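Local coordinates for salicylate 5-hydroxylase, large oxygenase component (Ralstonia sp., PDB 7C8Z), which hydroxylates salicylate at carbon 5 to give gentisate, as the iron- and [2Fe-2S]-containing oxygenase component of a multicomponent enzyme system, at residues G160-P163 with K164-L168; Y433-W436 with R437-G441. One frame throughout, in Å; residues are numbered along the deposited sequence.

Interaction 1: residues G160-P163 with K164-L168; sequences GGMP and KDFKL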
loop_
_atom_site.group_PDB
_atom_site.type_symbol
_atom_site.label_atom_id
_atom_site.label_comp_id
_atom_site.label_asym_id
_atom_site.label_seq_id
_atom_site.Cartn_x
_atom_site.Cartn_y
_atom_site.Cartn_z
ATOM N N GLY A 160 -1.445 -27.047 -37.460
ATOM C CA GLY A 160 -0.739 -25.950 -36.835
ATOM C C GLY A 160 0.727 -25.885 -37.227
ATOM O O GLY A 160 1.126 -26.233 -38.341
ATOM N N GLY A 161 1.540 -25.431 -36.282
ATOM C CA GLY A 161 2.943 -25.180 -36.517
ATOM C C GLY A 161 3.226 -23.718 -36.813
ATOM O O GLY A 161 2.331 -22.910 -37.083
ATOM N N MET A 162 4.504 -23.374 -36.738
ATOM C CA MET A 162 4.883 -22.012 -37.055
ATOM C C MET A 162 5.042 -21.869 -38.565
ATOM O O MET A 162 5.324 -22.850 -39.258
ATOM C CB MET A 162 6.188 -21.646 -36.362
ATOM C CG MET A 162 6.142 -21.785 -34.851
ATOM S SD MET A 162 5.034 -20.592 -34.072
ATOM C CE MET A 162 5.799 -19.043 -34.545
ATOM N N PRO A 163 4.864 -20.666 -39.106
ATOM C CA PRO A 163 5.132 -20.479 -40.534
ATOM C C PRO A 163 6.573 -20.867 -40.818
ATOM O O PRO A 163 7.476 -20.601 -40.022
ATOM C CB PRO A 163 4.885 -18.980 -40.760
ATOM C CG PRO A 163 4.106 -18.517 -39.584
ATOM C CD PRO A 163 4.452 -19.415 -38.440
ATOM N N LYS A 164 6.787 -21.539 -41.945
ATOM C CA LYS A 164 8.114 -22.090 -42.189
ATOM C C LYS A 164 9.150 -21.039 -42.546
ATOM O O LYS A 164 10.330 -21.391 -42.656
ATOM C CB LYS A 164 8.043 -23.169 -43.278
ATOM C CG LYS A 164 7.195 -24.370 -42.845
ATOM C CD LYS A 164 7.695 -24.872 -41.487
ATOM C CE LYS A 164 6.859 -25.998 -40.887
ATOM N NZ LYS A 164 5.427 -25.657 -40.638
ATOM N N ASP A 165 8.752 -19.780 -42.741
ATOM C CA ASP A 165 9.717 -18.686 -42.775
ATOM C C ASP A 165 10.217 -18.310 -41.382
ATOM O O ASP A 165 11.222 -17.596 -41.269
ATOM C CB ASP A 165 9.148 -17.464 -43.501
ATOM C CG ASP A 165 7.991 -16.814 -42.762
ATOM O OD1 ASP A 165 7.321 -17.503 -41.969
ATOM O OD2 ASP A 165 7.771 -15.598 -42.958
ATOM N N PHE A 166 9.533 -18.763 -40.331
ATOM C CA PHE A 166 9.909 -18.448 -38.957
ATOM C C PHE A 166 11.221 -19.153 -38.632
ATOM O O PHE A 166 11.330 -20.376 -38.777
ATOM C CB PHE A 166 8.800 -18.890 -38.003
ATOM C CG PHE A 166 9.135 -18.758 -36.552
ATOM C CD1 PHE A 166 8.862 -17.580 -35.878
ATOM C CD2 PHE A 166 9.680 -19.821 -35.845
ATOM C CE1 PHE A 166 9.150 -17.451 -34.532
ATOM C CE2 PHE A 166 9.975 -19.699 -34.496
ATOM C CZ PHE A 166 9.709 -18.510 -33.840
ATOM N N LYS A 167 12.214 -18.390 -38.187
ATOM C CA LYS A 167 13.521 -18.928 -37.851
ATOM C C LYS A 167 13.807 -18.707 -36.378
ATOM O O LYS A 167 13.540 -17.631 -35.836
ATOM C CB LYS A 167 14.628 -18.234 -38.664
ATOM C CG LYS A 167 14.562 -18.411 -40.172
ATOM C CD LYS A 167 15.751 -17.725 -40.849
ATOM C CE LYS A 167 15.302 -16.628 -41.810
ATOM N NZ LYS A 167 16.322 -15.547 -41.947
ATOM N N LEU A 168 14.337 -19.750 -35.736
ATOM C CA LEU A 168 14.691 -19.662 -34.323
ATOM C C LEU A 168 15.741 -18.584 -34.097
ATOM O O LEU A 168 15.738 -17.902 -33.064
ATOM C CB LEU A 168 15.191 -21.017 -33.820
ATOM C CG LEU A 168 14.270 -22.232 -33.976
ATOM C CD1 LEU A 168 14.642 -23.321 -32.982
ATOM C CD2 LEU A 168 12.810 -21.848 -33.808
#

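Interaction 2: residues Y433-W436 with R437-G441; sequences YDYW and RKVMG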
loop_
_atom_site.group_PDB
_atom_site.type_symbol
_atom_site.label_atom_id
_atom_site.label_comp_id
_atom_site.label_asym_id
_atom_site.label_seq_id
_atom_site.Cartn_x
_atom_site.Cartn_y
_atom_site.Cartn_z
ATOM N N TYR A 433 26.513 16.796 -13.281
ATOM C CA TYR A 433 25.409 17.456 -13.962
ATOM C C TYR A 433 25.832 18.160 -15.246
ATOM O O TYR A 433 24.989 18.365 -16.120
ATOM C CB TYR A 433 24.696 18.395 -12.997
ATOM C CG TYR A 433 23.770 17.594 -12.121
ATOM C CD1 TYR A 433 22.542 17.152 -12.603
ATOM C CD2 TYR A 433 24.143 17.222 -10.836
ATOM C CE1 TYR A 433 21.695 16.394 -11.819
ATOM C CE2 TYR A 433 23.302 16.465 -10.041
ATOM C CZ TYR A 433 22.081 16.053 -10.538
ATOM O OH TYR A 433 21.241 15.296 -9.756
ATOM N N ASP A 434 27.113 18.496 -15.405
ATOM C CA ASP A 434 27.617 18.839 -16.732
ATOM C C ASP A 434 27.378 17.686 -17.706
ATOM O O ASP A 434 26.783 17.865 -18.783
ATOM C CB ASP A 434 29.104 19.194 -16.643
ATOM C CG ASP A 434 29.733 19.464 -17.999
ATOM O OD1 ASP A 434 29.546 20.574 -18.537
ATOM O OD2 ASP A 434 30.428 18.566 -18.523
ATOM N N TYR A 435 27.821 16.485 -17.322
ATOM C CA TYR A 435 27.585 15.301 -18.145
ATOM C C TYR A 435 26.095 15.062 -18.356
ATOM O O TYR A 435 25.666 14.667 -19.448
ATOM C CB TYR A 435 28.237 14.082 -17.490
ATOM C CG TYR A 435 28.116 12.804 -18.287
ATOM C CD1 TYR A 435 28.977 12.543 -19.341
ATOM C CD2 TYR A 435 27.145 11.855 -17.983
ATOM C CE1 TYR A 435 28.876 11.380 -20.072
ATOM C CE2 TYR A 435 27.038 10.684 -18.715
ATOM C CZ TYR A 435 27.909 10.456 -19.758
ATOM O OH TYR A 435 27.825 9.302 -20.502
ATOM N N TRP A 436 25.294 15.291 -17.314
ATOM C CA TRP A 436 23.852 15.084 -17.397
ATOM C C TRP A 436 23.222 16.004 -18.433
ATOM O O TRP A 436 22.466 15.553 -19.304
ATOM C CB TRP A 436 23.226 15.311 -16.021
ATOM C CG TRP A 436 21.777 14.951 -15.919
ATOM C CD1 TRP A 436 21.258 13.748 -15.546
ATOM C CD2 TRP A 436 20.659 15.811 -16.167
ATOM N NE1 TRP A 436 19.885 13.801 -15.553
ATOM C CE2 TRP A 436 19.492 15.055 -15.934
ATOM C CE3 TRP A 436 20.531 17.143 -16.575
ATOM C CZ2 TRP A 436 18.213 15.587 -16.092
ATOM C CZ3 TRP A 436 19.260 17.668 -16.732
ATOM C CH2 TRP A 436 18.119 16.893 -16.489
ATOM N N ARG A 437 23.531 17.302 -18.359
ATOM C CA ARG A 437 23.006 18.247 -19.338
ATOM C C ARG A 437 23.422 17.856 -20.744
ATOM O O ARG A 437 22.605 17.900 -21.673
ATOM C CB ARG A 437 23.496 19.663 -19.031
ATOM C CG ARG A 437 23.078 20.216 -17.685
ATOM C CD ARG A 437 23.248 21.722 -17.651
ATOM N NE ARG A 437 22.390 22.382 -18.632
ATOM C CZ ARG A 437 22.468 23.669 -18.950
ATOM N NH1 ARG A 437 23.366 24.446 -18.365
ATOM N NH2 ARG A 437 21.642 24.180 -19.854
ATOM N N LYS A 438 24.679 17.436 -20.915
ATOM C CA LYS A 438 25.151 17.079 -22.249
ATOM C C LYS A 438 24.408 15.867 -22.804
ATOM O O LYS A 438 23.942 15.881 -23.950
ATOM C CB LYS A 438 26.659 16.840 -22.214
ATOM C CG LYS A 438 27.433 18.126 -22.033
ATOM C CD LYS A 438 28.914 17.893 -21.835
ATOM C CE LYS A 438 29.627 19.219 -21.617
ATOM N NZ LYS A 438 31.057 19.030 -21.272
ATOM N N VAL A 439 24.259 14.817 -21.995
ATOM C CA VAL A 439 23.635 13.593 -22.493
ATOM C C VAL A 439 22.135 13.789 -22.679
ATOM O O VAL A 439 21.522 13.167 -23.556
ATOM C CB VAL A 439 23.949 12.408 -21.559
ATOM C CG1 VAL A 439 23.209 11.159 -22.009
ATOM C CG2 VAL A 439 25.449 12.145 -21.527
ATOM N N MET A 440 21.522 14.672 -21.896
ATOM C CA MET A 440 20.078 14.838 -21.917
ATOM C C MET A 440 19.634 16.050 -22.721
ATOM O O MET A 440 18.427 16.258 -22.888
ATOM C CB MET A 440 19.546 14.947 -20.483
ATOM C CG MET A 440 19.878 13.750 -19.615
ATOM S SD MET A 440 18.651 12.443 -19.783
ATOM C CE MET A 440 17.234 13.221 -19.004
ATOM N N GLY A 441 20.571 16.836 -23.246
ATOM C CA GLY A 441 20.215 17.981 -24.058
ATOM C C GLY A 441 19.333 18.969 -23.323
ATOM O O GLY A 441 18.252 19.315 -23.802
#

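Interaction 1: residues G160-P163 with K164-L168
Pro-163 O accepts a hydrogen bond from Phe-166 N at 2.8 Å, with an N-H...O angle of 154°, and so closes a type I beta turn over Pro-163 to Phe-166. The turn belongs to the Rieske domain, in the loop between strands 158-159 and 175-181. The donor stands above the carbonyl plane of Pro-163, 48° out of it. From the second position of the turn, the side chain of Lys-164 doubles back to the residue before the turn: bends at chi2 and chi4 bring NZ to Met-162 O, 3.1 Å away and nearly along the C=O axis. Met-162 and Phe-166 meet on another side of the backbone. Phe-166 also stacks with His-171, while Glu-411 of the second subunit packs against both Met-162 and Phe-166, so the pair lies at a subunit interface. The Met-162 side chain is about 7 Å from that of His-112, a residue of the [2Fe-2S] cluster pocket. Bent at chi2 and chi3, Met-162 lays its methyl group over one face of the Phe-166 ring, and SD, above the same ring at 4.9 Å from its centroid, adds a longer Met-aromatic component. The nearer part is a CH-pi contact, with Met-162 CE 3.7 Å from the centroid of the Phe-166 ring and 14° off the ring normal.

Interaction 2: residues Y433-W436 with R437-G441
Asp-434 and Lys-438 are joined by a salt bridge one helical turn apart, with Lys-438 NZ 2.9 Å from Asp-434 OD2. The aliphatic part of the lysine runs past Asp-434 O, and NZ reaches the carboxylate on the syn lone pair of OD2. With CG anti to the backbone N (chi1 176°), Asp-434 turns its carboxylate to the Lys-438 ammonium.

Tyr-435 and Val-439 pair through a CH-pi contact. Val-439 CG2 lies 3.6 Å from the Tyr-435 ring centroid, over the face but displaced toward the rim, where CZ and CE2 are its nearest ring atoms. The phenol oxygen is held by His-67 and Arg-272.

These pairs, like the next, follow the i to i+4 spacing of the alpha helix 427-440 in the catalytic domain, whose backbone bonds run in step: Arg-437 N to Tyr-433 O measures 2.9 Å with an N-H...O angle of 170°, and Met-440 N to Trp-436 O is more bent at 142°.

Met-440 is folded at chi2 and chi3, which lays it along the Trp-436 indole. Its CG sits over the five-membered ring, 4.0 Å from the centroid, and CE reaches the six-membered ring at Trp-436 CZ2, 3.9 Å away. The sulfur SD, 5.0 Å from the five-membered ring centroid, makes an oblique Met-aromatic contact. Trp-436 NE1 bonds Glu-58 of helix 52-63, against which Met-440 and Val-439 also pack. Arg-437 makes a cation-pi contact with Trp-36, while its NE bonds Glu-442 O and its NH1 bonds Gly-40 O.

How the interactions relate
Interactions 1 and 2 are local contacts in different domains, their centres 45 Å apart and their nearest atoms about 32 Å apart, with no shared element. Both set a methionine over an aromatic ring, but the backbones differ: a turn in a loop at 160-168, regular helix at 433-440. Each sets buried rings beside charged groups nearer the surface, with an exposed lysine in both. The lysine of interaction 1 finds a backbone carbonyl, that of interaction 2 a carboxylate. Their surroundings also differ: 160-168 lies in the Rieske domain near the cluster pocket and meets the second subunit, whereas 433-441 packs against helix 52-63 of its own chain, away from both iron sites, and touches no other chain.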